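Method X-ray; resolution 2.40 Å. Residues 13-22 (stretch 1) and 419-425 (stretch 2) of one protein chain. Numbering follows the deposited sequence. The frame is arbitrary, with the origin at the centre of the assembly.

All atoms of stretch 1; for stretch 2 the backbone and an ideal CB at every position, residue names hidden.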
# COMPACT_ATOMS: atom_id res chain seq x y z
N ARG A 13 5.14 -0.83 16.17
CA ARG A 13 5.04 -0.59 14.73
C ARG A 13 5.48 -1.82 13.94
O ARG A 13 4.88 -2.17 12.92
CB ARG A 13 5.88 0.64 14.34
CG ARG A 13 5.64 1.16 12.93
CD ARG A 13 4.16 1.41 12.65
NE ARG A 13 3.97 2.17 11.41
CZ ARG A 13 2.79 2.39 10.84
NH1 ARG A 13 2.73 3.10 9.72
NH2 ARG A 13 1.68 1.92 11.38
N GLU A 14 6.51 -2.49 14.44
CA GLU A 14 7.01 -3.71 13.82
C GLU A 14 5.99 -4.84 13.91
O GLU A 14 5.73 -5.54 12.91
CB GLU A 14 8.33 -4.12 14.46
CG GLU A 14 9.12 -5.14 13.65
CD GLU A 14 9.70 -4.57 12.37
OE1 GLU A 14 10.31 -5.35 11.60
OE2 GLU A 14 9.57 -3.35 12.12
N HIS A 15 5.40 -5.03 15.09
CA HIS A 15 4.34 -6.02 15.24
C HIS A 15 3.21 -5.79 14.24
O HIS A 15 2.76 -6.72 13.57
CB HIS A 15 3.79 -6.06 16.67
CG HIS A 15 2.62 -6.99 16.82
ND1 HIS A 15 2.75 -8.36 16.85
CD2 HIS A 15 1.29 -6.73 16.93
CE1 HIS A 15 1.56 -8.91 16.98
NE2 HIS A 15 0.66 -7.95 17.03
N VAL A 16 2.76 -4.54 14.14
CA VAL A 16 1.71 -4.19 13.18
C VAL A 16 2.13 -4.51 11.75
O VAL A 16 1.34 -5.03 10.95
CB VAL A 16 1.30 -2.71 13.28
CG1 VAL A 16 0.50 -2.28 12.05
CG2 VAL A 16 0.52 -2.45 14.55
N ARG A 17 3.39 -4.21 11.42
CA ARG A 17 3.92 -4.51 10.10
C ARG A 17 3.78 -6.00 9.77
O ARG A 17 3.21 -6.38 8.74
CB ARG A 17 5.39 -4.07 10.03
CG ARG A 17 5.98 -4.06 8.63
CD ARG A 17 7.36 -3.42 8.62
NE ARG A 17 8.38 -4.24 9.27
CZ ARG A 17 9.04 -5.22 8.66
NH1 ARG A 17 8.78 -5.51 7.39
NH2 ARG A 17 9.95 -5.92 9.33
N LYS A 18 4.29 -6.84 10.67
CA LYS A 18 4.18 -8.29 10.50
C LYS A 18 2.73 -8.76 10.38
O LYS A 18 2.40 -9.64 9.56
CB LYS A 18 4.87 -9.02 11.65
CG LYS A 18 6.39 -8.94 11.63
CD LYS A 18 6.97 -9.72 10.46
CE LYS A 18 8.48 -9.58 10.39
NZ LYS A 18 9.16 -10.12 11.60
N THR A 19 1.85 -8.18 11.19
CA THR A 19 0.45 -8.56 11.16
C THR A 19 -0.16 -8.27 9.80
O THR A 19 -0.86 -9.11 9.23
CB THR A 19 -0.38 -7.84 12.25
OG1 THR A 19 0.20 -8.09 13.54
CG2 THR A 19 -1.81 -8.34 12.23
N ARG A 20 0.11 -7.08 9.27
CA ARG A 20 -0.45 -6.69 7.98
C ARG A 20 0.10 -7.57 6.85
O ARG A 20 -0.63 -7.94 5.93
CB ARG A 20 -0.22 -5.21 7.70
CG ARG A 20 -0.98 -4.30 8.67
CD ARG A 20 -1.19 -2.89 8.11
NE ARG A 20 -2.11 -2.88 6.98
CZ ARG A 20 -2.61 -1.78 6.43
NH1 ARG A 20 -2.28 -0.59 6.92
NH2 ARG A 20 -3.44 -1.86 5.40
N MET A 21 1.39 -7.91 6.95
CA MET A 21 1.99 -8.81 5.97
C MET A 21 1.29 -10.17 5.96
O MET A 21 0.99 -10.73 4.89
CB MET A 21 3.48 -8.99 6.25
CG MET A 21 4.37 -8.15 5.37
SD MET A 21 6.08 -8.70 5.50
CE MET A 21 6.45 -8.18 7.18
N ILE A 22 1.02 -10.70 7.15
CA ILE A 22 0.28 -11.95 7.27
C ILE A 22 -1.11 -11.83 6.66
O ILE A 22 -1.52 -12.67 5.86
CB ILE A 22 0.17 -12.42 8.73
CG1 ILE A 22 1.52 -12.90 9.24
CG2 ILE A 22 -0.87 -13.53 8.85
CD1 ILE A 22 1.47 -13.47 10.65
N UNK A 419 15.56 -7.42 2.51
CA UNK A 419 15.53 -8.44 3.55
C UNK A 419 14.52 -8.13 4.65
O UNK A 419 14.08 -9.03 5.37
CB UNK A 419 16.92 -8.60 4.16
N UNK A 420 14.16 -6.86 4.78
CA UNK A 420 13.17 -6.45 5.78
C UNK A 420 11.81 -7.09 5.53
O UNK A 420 11.06 -7.36 6.47
CB UNK A 420 13.03 -4.93 5.79
N UNK A 421 11.50 -7.36 4.26
CA UNK A 421 10.19 -7.86 3.89
C UNK A 421 10.22 -9.28 3.36
O UNK A 421 9.38 -9.66 2.54
CB UNK A 421 9.56 -6.94 2.84
N UNK A 422 11.18 -10.08 3.82
CA UNK A 422 11.30 -11.45 3.33
C UNK A 422 10.18 -12.37 3.81
O UNK A 422 9.97 -13.45 3.25
CB UNK A 422 12.65 -12.03 3.76
N UNK A 423 9.46 -11.94 4.84
CA UNK A 423 8.33 -12.71 5.35
C UNK A 423 7.05 -12.50 4.53
O UNK A 423 6.00 -13.04 4.85
CB UNK A 423 8.07 -12.34 6.81
N UNK A 424 7.16 -11.70 3.47
CA UNK A 424 6.04 -11.48 2.56
C UNK A 424 5.66 -12.78 1.86
O UNK A 424 6.50 -13.44 1.24
CB UNK A 424 6.39 -10.40 1.53
N UNK A 425 4.40 -13.17 1.99
CA UNK A 425 3.93 -14.42 1.42
C UNK A 425 3.99 -15.60 2.39
O UNK A 425 3.49 -16.68 2.09
CB UNK A 425 4.75 -14.75 0.17

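Stretch 1 is a helix that offers E14, R17, K18 and M21 to the other segment: a carboxylate bound to a guanidinium, a lysine amine and a thioether.

At position 419 an ideal CB has nothing of the helix within 5.5 Å, so almost any residue would do. It is A419.

Position 420 is more constrained at its backbone than at its side chain. Its carbonyl O accepts a hydrogen bond from R17 NH1 at 3.1 Å, and a weak one from R17 NH2 at 3.4 Å, whatever the residue. CA-to-CB points sideways, with the ideal CB 4.6 Å from R17 NH1. A long chain could run on along the R17 side chain toward the E14 carboxylate, and a polar or basic end would suit it, although R17 makes the site partly repulsive to a cation. The residue is R420. Its CG lies over one face of the R17 guanidinium, 3.3 Å from R17 NH1, and its NH2 forms a long salt bridge with E14 OE2 at 3.9 Å. The price is a pair of like charges, R17 NE and R420 NH2, 3.7 Å apart; E14, itself salt-bridged to R17, supplies negative charge to both.

At 421 the ideal CB is 4.7 Å from M21 SD and 4.8 Å from R17 NH1. CA-to-CB is again sideways, so a broad side chain could reach both, and an aromatic would serve cation and thioether alike. W421 does so. R17 CZ sits 4.5 Å from the centroid of the W421 six-membered ring, only 10° off its normal, a cation-pi contact, while M21 SD meets the ring edge 3.9 Å from W421 CE3.

Position 422 points away, within a type I turn that runs from 421 to 424; polar residues fit such a place. It is E422.

At 423 CA-to-CB points toward the helix, the ideal CB 4.5 Å from K18 CE and 4.3 Å from M21 SD. The lysine invites an acid or a neutral acceptor. D423 pairs OD2 with K18 NZ in a salt bridge of 3.5 Å, and a water bridges the same two atoms, accepting from K18 NZ at 2.6 Å and donating to D423 OD2 at 2.5 Å.

Position 424 places its ideal CB 4.3 Å from M21 SD, favouring an apolar or aromatic residue. W424 brings CE3 to 3.8 Å from M21 CG, which lies at the ring edge.

At 425, phi is 93° and psi -8°. A CB would be jammed against the preceding carbonyl O, which calls for glycine, and G425 it is.

Stretch 2 419-425: ARWEDWG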
# COMPACT_ATOMS: atom_id res chain seq x y z
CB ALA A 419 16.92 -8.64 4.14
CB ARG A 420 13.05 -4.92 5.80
CG ARG A 420 11.73 -4.41 6.35
CD ARG A 420 11.93 -3.24 7.30
NE ARG A 420 11.27 -2.03 6.83
CZ ARG A 420 10.65 -1.16 7.62
NH1 ARG A 420 10.08 -0.09 7.11
NH2 ARG A 420 10.61 -1.37 8.93
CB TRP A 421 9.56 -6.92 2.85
CG TRP A 421 9.59 -5.49 3.25
CD1 TRP A 421 10.60 -4.60 3.03
CD2 TRP A 421 8.58 -4.78 3.97
NE1 TRP A 421 10.27 -3.37 3.55
CE2 TRP A 421 9.03 -3.45 4.13
CE3 TRP A 421 7.32 -5.13 4.48
CZ2 TRP A 421 8.28 -2.48 4.79
CZ3 TRP A 421 6.58 -4.16 5.13
CH2 TRP A 421 7.06 -2.86 5.28
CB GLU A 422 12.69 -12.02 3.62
CG GLU A 422 13.77 -11.48 2.68
CD GLU A 422 15.14 -12.07 2.94
OE1 GLU A 422 15.27 -12.94 3.83
OE2 GLU A 422 16.10 -11.65 2.26
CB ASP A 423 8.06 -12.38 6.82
CG ASP A 423 9.15 -12.90 7.74
OD1 ASP A 423 9.91 -13.80 7.32
OD2 ASP A 423 9.24 -12.41 8.89
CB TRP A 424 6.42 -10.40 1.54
CG TRP A 424 5.38 -10.13 0.51
CD1 TRP A 424 5.49 -10.32 -0.84
CD2 TRP A 424 4.06 -9.60 0.73
NE1 TRP A 424 4.32 -9.95 -1.47
CE2 TRP A 424 3.43 -9.51 -0.53
CE3 TRP A 424 3.36 -9.20 1.87
CZ2 TRP A 424 2.13 -9.03 -0.68
CZ3 TRP A 424 2.06 -8.73 1.72
CH2 TRP A 424 1.46 -8.65 0.46
O HOH W 1 10.92 -11.87 10.70
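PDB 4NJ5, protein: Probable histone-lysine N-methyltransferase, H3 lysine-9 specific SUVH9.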